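Local coordinates for SusD superfamily protein (Bacteroides thetaiotaomicron VPI-5482, PDB 3HDX) that probably binds polysaccharides at the bacterial outer membrane, as a SusD homolog with a presumed part in carbohydrate metabolism, at residues A232-I237 against D365-R370; M389-R394 against F417-R422; S201-I206 against E217-F222; A238-T241 against G245-Y248. All coordinates share one frame; numbering follows the deposited sequence. Where two conformers were deposited one is given.

Contact 1: A232-I237 against D365-R370; sequences AKYTSI and DITLLR
Tyr234 in the loop before helix 237-241 faces Thr367 on helix 363-376 with CA atoms 9.7 Å apart, too far for the backbones to touch. The Tyr234 ring spans most of the gap and meets the Thr367 side chain at about a right angle. Tyr234 OH lies 2.7 Å from Thr367 OG1, hydrogen-bonding distance. OG1 sits at the ring edge, near the ring plane, and is 3.4 Å from Tyr234 CE1. The Thr367 methyl CG2 also stands 3.9 Å from Tyr234 OH. Thr367 keeps OG1 beside its own backbone N (chi1 -59°). From there OG1 also bonds to Leu363 O, one helical turn earlier. With an alanine at the Tyr234 position, the phenol would be gone, and Thr367 OG1 would probably lose its link to the loop and the helix its aromatic cover here. Tyr234 also packs on Met389, and Thr367 on Ile390, both of helix 380-391. The loop and helix 363-376 thus meet beside helix 380-391. Between the two segments the chemistry is one hydroxyl pair, so the contact is small and polar, and Thr367 OG1, buried within the fold, has polar partners both in its own helix and in the loop.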
loop_
_atom_site.group_PDB
_atom_site.type_symbol
_atom_site.label_atom_id
_atom_site.label_comp_id
_atom_site.label_asym_id
_atom_site.label_seq_id
_atom_site.Cartn_x
_atom_site.Cartn_y
_atom_site.Cartn_z
ATOM N N ALA A 232 16.664 1.339 5.309
ATOM C CA ALA A 232 15.791 1.967 4.323
ATOM C C ALA A 232 16.443 3.264 3.846
ATOM O O ALA A 232 16.951 4.059 4.644
ATOM C CB ALA A 232 14.398 2.237 4.893
ATOM N N LYS A 233 16.399 3.462 2.539
ATOM C CA LYS A 233 17.022 4.607 1.869
ATOM C C LYS A 233 16.077 5.202 0.845
ATOM O O LYS A 233 15.024 4.627 0.539
ATOM C CB LYS A 233 18.287 4.118 1.140
ATOM C CG LYS A 233 19.337 3.469 2.061
ATOM C CD LYS A 233 20.530 2.903 1.319
ATOM C CE LYS A 233 21.554 2.299 2.275
ATOM N NZ LYS A 233 22.674 1.690 1.505
ATOM N N TYR A 234 16.473 6.355 0.322
ATOM C CA TYR A 234 15.833 6.925 -0.846
ATOM C C TYR A 234 16.412 6.183 -2.057
ATOM O O TYR A 234 17.631 5.915 -2.139
ATOM C CB TYR A 234 16.085 8.425 -0.935
ATOM C CG TYR A 234 15.407 9.193 0.186
ATOM C CD1 TYR A 234 14.061 9.547 0.119
ATOM C CD2 TYR A 234 16.115 9.562 1.343
ATOM C CE1 TYR A 234 13.454 10.248 1.137
ATOM C CE2 TYR A 234 15.511 10.281 2.372
ATOM C CZ TYR A 234 14.160 10.627 2.247
ATOM O OH TYR A 234 13.578 11.287 3.284
ATOM N N THR A 235 15.549 5.880 -3.000
ATOM C CA THR A 235 15.884 5.037 -4.141
ATOM C C THR A 235 16.086 5.897 -5.401
ATOM O O THR A 235 15.285 6.805 -5.694
ATOM C CB THR A 235 14.788 3.955 -4.353
ATOM O OG1 THR A 235 14.614 3.181 -3.161
ATOM C CG2 THR A 235 15.094 3.033 -5.534
ATOM N N SER A 236 17.172 5.628 -6.121
ATOM C CA SER A 236 17.424 6.292 -7.383
ATOM C C SER A 236 16.414 5.814 -8.426
ATOM O O SER A 236 15.795 4.727 -8.304
ATOM C CB SER A 236 18.838 5.962 -7.880
ATOM O OG SER A 236 18.943 4.599 -8.294
ATOM N N ILE A 237 16.238 6.615 -9.470
ATOM C CA ILE A 237 15.293 6.226 -10.530
ATOM C C ILE A 237 15.657 4.858 -11.157
ATOM O O ILE A 237 14.763 4.054 -11.435
ATOM C CB ILE A 237 15.092 7.344 -11.595
ATOM C CG1 ILE A 237 13.894 6.996 -12.502
ATOM C CG2 ILE A 237 16.412 7.586 -12.389
ATOM C CD1 ILE A 237 12.519 6.896 -11.792
ATOM N N ASP A 365 7.367 8.007 -0.009
ATOM C CA ASP A 365 5.961 8.106 0.429
ATOM C C ASP A 365 5.873 8.836 1.778
ATOM O O ASP A 365 5.151 9.821 1.915
ATOM C CB ASP A 365 5.294 6.744 0.508
ATOM C CG ASP A 365 3.945 6.792 1.221
ATOM O OD1 ASP A 365 3.139 7.707 0.917
ATOM O OD2 ASP A 365 3.706 5.924 2.105
ATOM N N ILE A 366 6.634 8.331 2.751
ATOM C CA ILE A 366 6.597 8.872 4.101
ATOM C C ILE A 366 7.087 10.334 4.155
ATOM O O ILE A 366 6.543 11.145 4.894
ATOM C CB ILE A 366 7.374 7.973 5.086
ATOM C CG1 ILE A 366 6.744 6.555 5.150
ATOM C CG2 ILE A 366 7.431 8.587 6.487
ATOM C CD1 ILE A 366 5.298 6.460 5.553
ATOM N N THR A 367 8.077 10.665 3.320
ATOM C CA THR A 367 8.598 12.022 3.221
ATOM C C THR A 367 7.569 12.969 2.648
ATOM O O THR A 367 7.358 14.060 3.204
ATOM C CB THR A 367 9.917 12.027 2.441
ATOM O OG1 THR A 367 10.840 11.168 3.134
ATOM C CG2 THR A 367 10.494 13.456 2.254
ATOM N N LEU A 368 6.851 12.517 1.619
ATOM C CA LEU A 368 5.779 13.358 1.031
ATOM C C LEU A 368 4.601 13.439 1.995
ATOM O O LEU A 368 3.957 14.478 2.088
ATOM C CB LEU A 368 5.347 12.880 -0.382
ATOM C CG LEU A 368 6.423 13.038 -1.455
ATOM C CD1 LEU A 368 6.077 12.226 -2.745
ATOM C CD2 LEU A 368 6.698 14.543 -1.767
ATOM N N LEU A 369 4.340 12.369 2.754
ATOM C CA LEU A 369 3.258 12.370 3.770
ATOM C C LEU A 369 3.573 13.410 4.822
ATOM O O LEU A 369 2.680 14.119 5.298
ATOM C CB LEU A 369 3.076 10.952 4.364
ATOM C CG LEU A 369 1.839 10.842 5.263
ATOM C CD1 LEU A 369 0.517 10.988 4.446
ATOM C CD2 LEU A 369 1.899 9.500 6.059
ATOM N N ARG A 370 4.829 13.441 5.248
ATOM C CA ARG A 370 5.266 14.443 6.212
ATOM C C ARG A 370 5.017 15.872 5.685
ATOM O O ARG A 370 4.575 16.724 6.449
ATOM C CB ARG A 370 6.734 14.241 6.609
ATOM C CG ARG A 370 7.102 15.073 7.800
ATOM C CD ARG A 370 8.519 14.859 8.159
ATOM N NE ARG A 370 8.871 15.522 9.395
ATOM C CZ ARG A 370 10.068 15.388 9.955
ATOM N NH1 ARG A 370 11.007 14.579 9.416
ATOM N NH2 ARG A 370 10.295 16.016 11.103
#

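Contact 2: M389-R394 against F417-R422; sequences MIRTNR and FEERRR. With EDO (1,2-ethanediol), chain G; EDO (1,2-ethanediol), chain E.
Ile390 and Arg391 of helix 380-391 touch the Glu419 side chain of helix 409-423. Van der Waals contact comes first. Ile390 CG2 rests 3.6 Å from Glu419 OE2, and Arg391 CG lies 4.0 Å from Glu419 OE1. Glu419 starts with CG anti to its backbone N (chi1 -165°), then bends at chi2. This brings its carboxylate across to the other helix. The opposite charges stay apart: Arg391 NH1 is 4.4 Å from Glu419 OE1, which lies well out of the guanidinium plane. A water joins them, accepting from Arg391 NH1 and donating to Glu419 OE1. Both helices lie in the SusD family region, assigned to the TPR clan, consistent with this helix-on-helix packing. Among the salt bridges, Arg422 NH2 gives Glu419 OE1 a nearly straight bond (2.8 Å, 169°), lying in the guanidinium plane. It meets the oxygen on the anti side, tilted 30° out of the carboxylate plane. Glu419 OE2 is bound by Arg311. Arg421 NH1 reaches the syn lone pair of Glu418 OE1 at 2.9 Å. Of the remaining hydrogen bonds, Arg391 NE goes to Arg397 O, and Arg391 NH2 donates to a 1,2-ethanediol probably left from crystallisation. A second ethanediol donates to Glu418 OE2.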
loop_
_atom_site.group_PDB
_atom_site.type_symbol
_atom_site.label_atom_id
_atom_site.label_comp_id
_atom_site.label_asym_id
_atom_site.label_seq_id
_atom_site.Cartn_x
_atom_site.Cartn_y
_atom_site.Cartn_z
HETATM N N MSE A 389 13.355 17.180 -1.116
HETATM C CA MSE A 389 14.128 15.943 -1.035
HETATM C C MSE A 389 13.783 14.981 -2.160
HETATM O O MSE A 389 14.672 14.326 -2.752
HETATM C CB MSE A 389 13.967 15.245 0.307
HETATM C CG MSE A 389 14.568 15.963 1.440
HETATM SE SE MSE A 389 14.283 15.055 3.114
HETATM C CE MSE A 389 14.853 16.536 4.237
ATOM N N ILE A 390 12.489 14.884 -2.455
ATOM C CA ILE A 390 12.019 14.008 -3.517
ATOM C C ILE A 390 12.329 14.634 -4.886
ATOM O O ILE A 390 12.901 13.961 -5.765
ATOM C CB ILE A 390 10.520 13.722 -3.362
ATOM C CG1 ILE A 390 10.207 13.200 -1.894
ATOM C CG2 ILE A 390 10.078 12.854 -4.575
ATOM C CD1 ILE A 390 11.075 12.172 -1.312
ATOM N N ARG A 391 11.974 15.925 -5.060
ATOM C CA ARG A 391 12.203 16.612 -6.347
ATOM C C ARG A 391 13.642 16.522 -6.832
ATOM O O ARG A 391 13.894 16.131 -7.992
ATOM C CB ARG A 391 11.816 18.062 -6.231
ATOM C CG ARG A 391 10.311 18.316 -6.131
ATOM C CD ARG A 391 10.056 19.812 -5.949
ATOM N NE ARG A 391 10.594 20.577 -7.070
ATOM C CZ ARG A 391 9.940 20.840 -8.210
ATOM N NH1 ARG A 391 8.669 20.431 -8.422
ATOM N NH2 ARG A 391 10.570 21.522 -9.167
ATOM N N THR A 392 14.573 16.817 -5.925
ATOM C CA THR A 392 15.997 16.868 -6.291
ATOM C C THR A 392 16.630 15.497 -6.527
ATOM O O THR A 392 17.798 15.448 -6.985
ATOM C CB THR A 392 16.826 17.696 -5.295
ATOM O OG1 THR A 392 16.797 17.061 -4.023
ATOM C CG2 THR A 392 16.275 19.134 -5.196
ATOM N N ASN A 393 15.940 14.390 -6.164
ATOM C CA ASN A 393 16.400 13.050 -6.535
ATOM C C ASN A 393 15.703 12.559 -7.823
ATOM O O ASN A 393 15.870 11.396 -8.228
ATOM C CB ASN A 393 16.207 12.040 -5.433
ATOM C CG ASN A 393 17.196 10.877 -5.515
ATOM O OD1 ASN A 393 18.377 11.045 -5.886
ATOM N ND2 ASN A 393 16.730 9.692 -5.146
ATOM N N ARG A 394 14.928 13.441 -8.461
ATOM C CA ARG A 394 14.191 13.137 -9.686
ATOM C C ARG A 394 14.413 14.177 -10.778
ATOM O O ARG A 394 13.568 14.357 -11.681
ATOM C CB ARG A 394 12.699 13.007 -9.354
ATOM C CG ARG A 394 12.361 11.879 -8.376
ATOM C CD ARG A 394 12.590 10.541 -8.993
ATOM N NE ARG A 394 12.282 9.476 -8.052
ATOM C CZ ARG A 394 13.164 8.693 -7.418
ATOM N NH1 ARG A 394 14.480 8.831 -7.555
ATOM N NH2 ARG A 394 12.717 7.725 -6.609
ATOM N N PHE A 417 0.642 16.772 -3.680
ATOM C CA PHE A 417 -0.136 15.682 -4.305
ATOM C C PHE A 417 0.259 15.385 -5.762
ATOM O O PHE A 417 0.228 14.234 -6.154
ATOM C CB PHE A 417 -1.625 15.877 -4.106
ATOM C CG PHE A 417 -2.047 15.499 -2.737
ATOM C CD1 PHE A 417 -2.180 14.151 -2.400
ATOM C CD2 PHE A 417 -2.268 16.451 -1.747
ATOM C CE1 PHE A 417 -2.562 13.773 -1.111
ATOM C CE2 PHE A 417 -2.637 16.067 -0.488
ATOM C CZ PHE A 417 -2.766 14.742 -0.152
ATOM N N GLU A 418 0.689 16.392 -6.534
ATOM C CA GLU A 418 1.190 16.116 -7.887
ATOM C C GLU A 418 2.513 15.364 -7.817
ATOM O O GLU A 418 2.784 14.534 -8.665
ATOM C CB GLU A 418 1.367 17.403 -8.700
ATOM C CG GLU A 418 0.061 18.099 -8.989
ATOM C CD GLU A 418 -0.990 17.223 -9.671
ATOM O OE1 GLU A 418 -0.642 16.523 -10.620
ATOM O OE2 GLU A 418 -2.176 17.260 -9.238
ATOM N N GLU A 419 3.349 15.688 -6.824
ATOM C CA GLU A 419 4.606 14.943 -6.650
ATOM C C GLU A 419 4.321 13.477 -6.278
ATOM O O GLU A 419 4.984 12.546 -6.769
ATOM C CB GLU A 419 5.562 15.626 -5.673
ATOM C CG GLU A 419 7.010 15.059 -5.771
ATOM C CD GLU A 419 7.699 15.308 -7.102
ATOM O OE1 GLU A 419 7.353 16.267 -7.831
ATOM O OE2 GLU A 419 8.646 14.555 -7.400
ATOM N N ARG A 420 3.372 13.253 -5.372
ATOM C CA ARG A 420 2.955 11.880 -5.076
ATOM C C ARG A 420 2.424 11.163 -6.341
ATOM O O ARG A 420 2.650 9.967 -6.553
ATOM C CB ARG A 420 1.872 11.882 -3.994
ATOM C CG ARG A 420 2.358 12.317 -2.643
ATOM C CD ARG A 420 1.296 12.229 -1.531
ATOM N NE ARG A 420 0.857 10.844 -1.273
ATOM C CZ ARG A 420 1.474 9.976 -0.481
ATOM N NH1 ARG A 420 2.514 10.321 0.295
ATOM N NH2 ARG A 420 0.995 8.748 -0.397
ATOM N N ARG A 421 1.646 11.900 -7.128
ATOM C CA ARG A 421 1.049 11.375 -8.363
ATOM C C ARG A 421 2.157 10.845 -9.273
ATOM O O ARG A 421 2.016 9.786 -9.843
ATOM C CB ARG A 421 0.270 12.462 -9.058
ATOM C CG ARG A 421 -0.544 12.071 -10.288
ATOM C CD ARG A 421 -1.212 13.319 -10.814
ATOM N NE ARG A 421 -2.241 13.047 -11.835
ATOM C CZ ARG A 421 -2.926 13.993 -12.458
ATOM N NH1 ARG A 421 -2.724 15.279 -12.197
ATOM N NH2 ARG A 421 -3.885 13.647 -13.325
ATOM N N ARG A 422 3.224 11.626 -9.405
ATOM C CA ARG A 422 4.375 11.220 -10.179
ATOM C C ARG A 422 5.204 10.097 -9.538
ATOM O O ARG A 422 5.506 9.084 -10.170
ATOM C CB ARG A 422 5.265 12.438 -10.483
ATOM C CG ARG A 422 4.624 13.431 -11.408
ATOM C CD ARG A 422 5.556 14.530 -11.797
ATOM N NE ARG A 422 5.746 15.481 -10.716
ATOM C CZ ARG A 422 5.073 16.621 -10.534
ATOM N NH1 ARG A 422 4.126 17.016 -11.368
ATOM N NH2 ARG A 422 5.378 17.383 -9.497
HETATM C C1 EDO G . 9.028 22.757 -12.078
HETATM O O1 EDO G . 9.571 21.418 -12.047
HETATM C C2 EDO G . 9.348 23.477 -13.376
HETATM O O2 EDO G . 8.802 22.768 -14.499
HETATM C C1 EDO E . -5.398 16.444 -8.736
HETATM O O1 EDO E . -4.256 15.576 -8.880
HETATM C C2 EDO E . -6.053 16.681 -10.073
HETATM O O2 EDO E . -6.509 15.424 -10.576
HETATM O O HOH W 1 7.006 18.838 -6.805
#

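Contact 3: S201-I206 against E217-F222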
loop_
_atom_site.group_PDB
_atom_site.type_symbol
_atom_site.label_atom_id
_atom_site.label_comp_id
_atom_site.label_asym_id
_atom_site.label_seq_id
_atom_site.Cartn_x
_atom_site.Cartn_y
_atom_site.Cartn_z
ATOM N N SER A 201 4.565 3.088 9.924
ATOM C CA SER A 201 4.079 3.561 8.623
ATOM C C SER A 201 2.571 3.398 8.517
ATOM O O SER A 201 1.897 4.281 7.965
ATOM C CB SER A 201 4.804 2.893 7.430
ATOM O OG SER A 201 4.339 1.587 7.147
ATOM N N VAL A 202 2.047 2.297 9.063
ATOM C CA VAL A 202 0.603 2.076 9.073
ATOM C C VAL A 202 -0.026 3.139 9.974
ATOM O O VAL A 202 -1.069 3.693 9.624
ATOM C CB VAL A 202 0.216 0.608 9.434
ATOM C CG1 VAL A 202 -1.309 0.435 9.360
ATOM C CG2 VAL A 202 0.923 -0.378 8.515
ATOM N N LEU A 203 0.542 3.356 11.173
ATOM C CA LEU A 203 0.043 4.424 12.078
ATOM C C LEU A 203 0.001 5.773 11.383
ATOM O O LEU A 203 -1.006 6.471 11.442
ATOM C CB LEU A 203 0.875 4.532 13.372
ATOM C CG LEU A 203 0.625 3.453 14.424
ATOM C CD1 LEU A 203 1.679 3.614 15.506
ATOM C CD2 LEU A 203 -0.757 3.634 15.030
ATOM N N ALA A 204 1.100 6.131 10.719
ATOM C CA ALA A 204 1.158 7.421 10.031
ATOM C C ALA A 204 0.010 7.575 9.023
ATOM O O ALA A 204 -0.639 8.606 8.963
ATOM C CB ALA A 204 2.529 7.621 9.322
ATOM N N HIS A 205 -0.189 6.531 8.231
ATOM C CA HIS A 205 -1.252 6.538 7.231
ATOM C C HIS A 205 -2.664 6.480 7.807
ATOM O O HIS A 205 -3.580 7.073 7.225
ATOM C CB HIS A 205 -0.984 5.513 6.131
ATOM C CG HIS A 205 -0.050 6.023 5.085
ATOM N ND1 HIS A 205 -0.415 7.053 4.241
ATOM C CD2 HIS A 205 1.201 5.643 4.717
ATOM C CE1 HIS A 205 0.587 7.297 3.411
ATOM N NE2 HIS A 205 1.585 6.470 3.688
ATOM N N ILE A 206 -2.889 5.701 8.873
ATOM C CA ILE A 206 -4.201 5.700 9.522
ATOM C C ILE A 206 -4.495 7.134 9.972
ATOM O O ILE A 206 -5.574 7.678 9.706
ATOM C CB ILE A 206 -4.255 4.794 10.768
ATOM C CG1 ILE A 206 -4.185 3.313 10.364
ATOM C CG2 ILE A 206 -5.540 5.073 11.581
ATOM C CD1 ILE A 206 -3.834 2.316 11.524
ATOM N N GLU A 217 2.372 13.501 11.344
ATOM C CA GLU A 217 3.668 14.179 11.225
ATOM C C GLU A 217 4.687 13.527 12.175
ATOM O O GLU A 217 5.820 13.227 11.762
ATOM C CB GLU A 217 3.492 15.685 11.495
ATOM C CG GLU A 217 4.629 16.577 11.008
ATOM C CD GLU A 217 5.882 16.512 11.826
ATOM O OE1 GLU A 217 5.777 16.285 13.063
ATOM O OE2 GLU A 217 6.986 16.705 11.197
ATOM N N THR A 218 4.269 13.280 13.424
ATOM C CA THR A 218 5.179 12.679 14.416
ATOM C C THR A 218 5.640 11.281 14.004
ATOM O O THR A 218 6.825 10.934 14.090
ATOM C CB THR A 218 4.473 12.601 15.783
ATOM O OG1 THR A 218 4.171 13.936 16.210
ATOM C CG2 THR A 218 5.389 11.914 16.795
ATOM N N TYR A 219 4.708 10.476 13.545
ATOM C CA TYR A 219 5.055 9.133 13.116
ATOM C C TYR A 219 5.898 9.112 11.849
ATOM O O TYR A 219 6.844 8.331 11.749
ATOM C CB TYR A 219 3.803 8.252 12.938
ATOM C CG TYR A 219 3.033 7.989 14.218
ATOM C CD1 TYR A 219 3.691 7.609 15.394
ATOM C CD2 TYR A 219 1.642 8.063 14.245
ATOM C CE1 TYR A 219 2.967 7.353 16.562
ATOM C CE2 TYR A 219 0.929 7.786 15.389
ATOM C CZ TYR A 219 1.596 7.448 16.548
ATOM O OH TYR A 219 0.886 7.142 17.705
ATOM N N SER A 220 5.572 9.960 10.870
ATOM C CA SER A 220 6.374 10.046 9.641
ATOM C C SER A 220 7.800 10.491 9.996
ATOM O O SER A 220 8.794 9.962 9.471
ATOM C CB SER A 220 5.733 11.028 8.646
ATOM O OG SER A 220 4.448 10.604 8.228
ATOM N N ALA A 221 7.901 11.476 10.893
ATOM C CA ALA A 221 9.211 11.965 11.376
ATOM C C ALA A 221 10.010 10.833 12.018
ATOM O O ALA A 221 11.180 10.638 11.739
ATOM C CB ALA A 221 9.029 13.143 12.358
ATOM N N PHE A 222 9.343 10.026 12.818
ATOM C CA PHE A 222 10.017 8.938 13.520
ATOM C C PHE A 222 10.607 7.956 12.504
ATOM O O PHE A 222 11.739 7.499 12.624
ATOM C CB PHE A 222 9.070 8.217 14.487
ATOM C CG PHE A 222 9.761 7.258 15.381
ATOM C CD1 PHE A 222 10.267 7.697 16.603
ATOM C CD2 PHE A 222 9.962 5.944 15.002
ATOM C CE1 PHE A 222 10.976 6.810 17.447
ATOM C CE2 PHE A 222 10.702 5.050 15.801
ATOM C CZ PHE A 222 11.186 5.491 17.052
#
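Tyr219 carries most of this contact, packing on Leu203 and Ala204 where helices 196-209 and 213-226 run antiparallel. The two segment axes approach to 8.3 Å, with 153° between their N-to-C directions. Tyr219 CB meets Ala204 CB at 3.9 Å, and the CA atoms of this pair are only 5.3 Å apart. The small Ala204 side chain permits this closeness. Further out, the ring turns one face to Leu203. Leu203 CB sits 3.7 Å above the plane, offset toward the rim, and makes a CH-pi contact. Its CD1 touches the far end of the ring at CZ, 4.0 Å away. Tyr219 CG stands beside its own backbone N (chi1 -65°), which places a ring face against Leu203. If a serine replaced Tyr219, the ring would be lost and Leu203 would probably face a gap between the helices. Next comes Ser220. In the conformer given, its OG is 3.7 Å from Ala204 CB and bonds to Ala216 O of its own helix. The pair forms an antiparallel helix hairpin, consistent with the TPR clan of the family. Helix 152-169 backs Leu203 through Leu164 and Ile167, helix 104-129 packs on Val202 and Ile206, and helix 363-376 lies against Ser220 through Leu369.

Contact 4: A238-T241 against G245-Y248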
loop_
_atom_site.group_PDB
_atom_site.type_symbol
_atom_site.label_atom_id
_atom_site.label_comp_id
_atom_site.label_asym_id
_atom_site.label_seq_id
_atom_site.Cartn_x
_atom_site.Cartn_y
_atom_site.Cartn_z
ATOM N N ALA A 238 16.954 4.617 -11.372
ATOM C CA ALA A 238 17.401 3.345 -11.937
ATOM C C ALA A 238 17.046 2.185 -11.008
ATOM O O ALA A 238 16.524 1.161 -11.450
ATOM C CB ALA A 238 18.904 3.351 -12.236
ATOM N N ASP A 239 17.331 2.348 -9.725
ATOM C CA ASP A 239 17.023 1.286 -8.719
ATOM C C ASP A 239 15.525 1.110 -8.479
ATOM O O ASP A 239 15.076 0.015 -8.135
ATOM C CB ASP A 239 17.762 1.535 -7.398
ATOM C CG ASP A 239 19.276 1.280 -7.485
ATOM O OD1 ASP A 239 19.753 0.607 -8.443
ATOM O OD2 ASP A 239 20.013 1.727 -6.568
ATOM N N LEU A 240 14.750 2.157 -8.696
ATOM C CA LEU A 240 13.315 2.031 -8.526
ATOM C C LEU A 240 12.697 1.175 -9.617
ATOM O O LEU A 240 11.795 0.398 -9.341
ATOM C CB LEU A 240 12.655 3.413 -8.521
ATOM C CG LEU A 240 11.141 3.506 -8.340
ATOM C CD1 LEU A 240 10.701 2.902 -6.990
ATOM C CD2 LEU A 240 10.694 4.961 -8.485
ATOM N N THR A 241 13.205 1.321 -10.837
ATOM C CA THR A 241 12.586 0.753 -12.025
ATOM C C THR A 241 13.271 -0.483 -12.607
ATOM O O THR A 241 12.691 -1.147 -13.473
ATOM C CB THR A 241 12.510 1.857 -13.120
ATOM O OG1 THR A 241 13.832 2.322 -13.456
ATOM C CG2 THR A 241 11.649 3.015 -12.659
ATOM N N GLY A 245 15.657 -4.166 -9.168
ATOM C CA GLY A 245 15.551 -3.063 -8.259
ATOM C C GLY A 245 14.507 -3.282 -7.184
ATOM O O GLY A 245 14.172 -4.423 -6.822
ATOM N N LEU A 246 13.945 -2.175 -6.709
ATOM C CA LEU A 246 13.062 -2.176 -5.530
ATOM C C LEU A 246 11.918 -3.187 -5.547
ATOM O O LEU A 246 11.574 -3.729 -4.511
ATOM C CB LEU A 246 12.500 -0.772 -5.291
ATOM C CG LEU A 246 11.811 -0.533 -3.952
ATOM C CD1 LEU A 246 12.829 -0.569 -2.794
ATOM C CD2 LEU A 246 10.984 0.769 -3.940
ATOM N N PHE A 247 11.335 -3.427 -6.726
ATOM C CA PHE A 247 10.204 -4.325 -6.854
ATOM C C PHE A 247 10.610 -5.803 -6.928
ATOM O O PHE A 247 9.737 -6.672 -6.905
ATOM C CB PHE A 247 9.312 -3.885 -8.011
ATOM C CG PHE A 247 8.696 -2.543 -7.772
ATOM C CD1 PHE A 247 7.610 -2.407 -6.924
ATOM C CD2 PHE A 247 9.253 -1.397 -8.313
ATOM C CE1 PHE A 247 7.054 -1.148 -6.666
ATOM C CE2 PHE A 247 8.726 -0.133 -8.049
ATOM C CZ PHE A 247 7.632 -0.013 -7.211
ATOM N N TYR A 248 11.911 -6.076 -7.051
ATOM C CA TYR A 248 12.439 -7.448 -7.085
ATOM C C TYR A 248 12.671 -7.898 -5.627
ATOM O O TYR A 248 13.340 -7.183 -4.870
ATOM C CB TYR A 248 13.742 -7.461 -7.926
ATOM C CG TYR A 248 14.520 -8.744 -7.857
ATOM C CD1 TYR A 248 13.964 -9.926 -8.313
ATOM C CD2 TYR A 248 15.839 -8.757 -7.371
ATOM C CE1 TYR A 248 14.676 -11.117 -8.231
ATOM C CE2 TYR A 248 16.562 -9.931 -7.337
ATOM C CZ TYR A 248 15.990 -11.091 -7.749
ATOM O OH TYR A 248 16.745 -12.259 -7.674
HETATM O O HOH W 2 12.218 -2.402 -9.515
#
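The end of short helix 237-241 is met by a type I turn, Gly245 to Tyr248, with Asp239 and Leu240 facing Gly245, Leu246 and Phe247. Leu246 N donates to Asp239 O at 2.8 Å. The same oxygen takes a CA-H...O contact from Gly245, whose CA is 3.1 Å away. Glycine fits this spot closely, since a CB on Gly245 would fall 2.0 Å from Asp239 O and clash. Leu240 O, the next carbonyl, lies at the edge of the Phe247 ring, 3.3 Å from CD2. A water also stands 2.8 Å from Leu240 O and accepts from Phe247 N, which probably gives the helix end a second link to the turn. Apolar packing completes the contact. Leu240 CD1 touches Leu246 CD2 at 3.7 Å and Phe247 CE2 at 3.8 Å. CG of Leu240 is anti to its backbone N (chi1 -179°), and the branch swings back to the turn although CB points away. The turn itself is closed by Tyr248 N to Gly245 O. Beyond the turn, Phe247 makes backbone bonds with Ser357, just before strand 358-361. Leu240 and Leu246 pack on Arg362 beyond that strand, and Leu246 O bonds to Arg257, ahead of its partner strand 259-261.

How the contacts relate
Contact 3 comes first along the chain, and contact 4 follows within the span that contact 1 closes. Contact 2 lies last. Contacts 1 and 2 are nearest, with centres about 9 Å apart, and they touch through the Asp365-Arg420 salt bridge and probably Thr235 O with Arg394. Helix 363-376 of contact 1 reaches contacts 2 and 3: Asp365 also probably bonds to His205 of contact 3, and Arg370 forms a salt bridge with Glu217. Thr235 packs on Leu240, linking contact 1 to contact 4. Contacts 3 and 4 do not touch, with centres about 24 Å apart. Helix 363-376, within the SusD family region, thus touches helices 196-209 and 213-226 as well as helix 409-423.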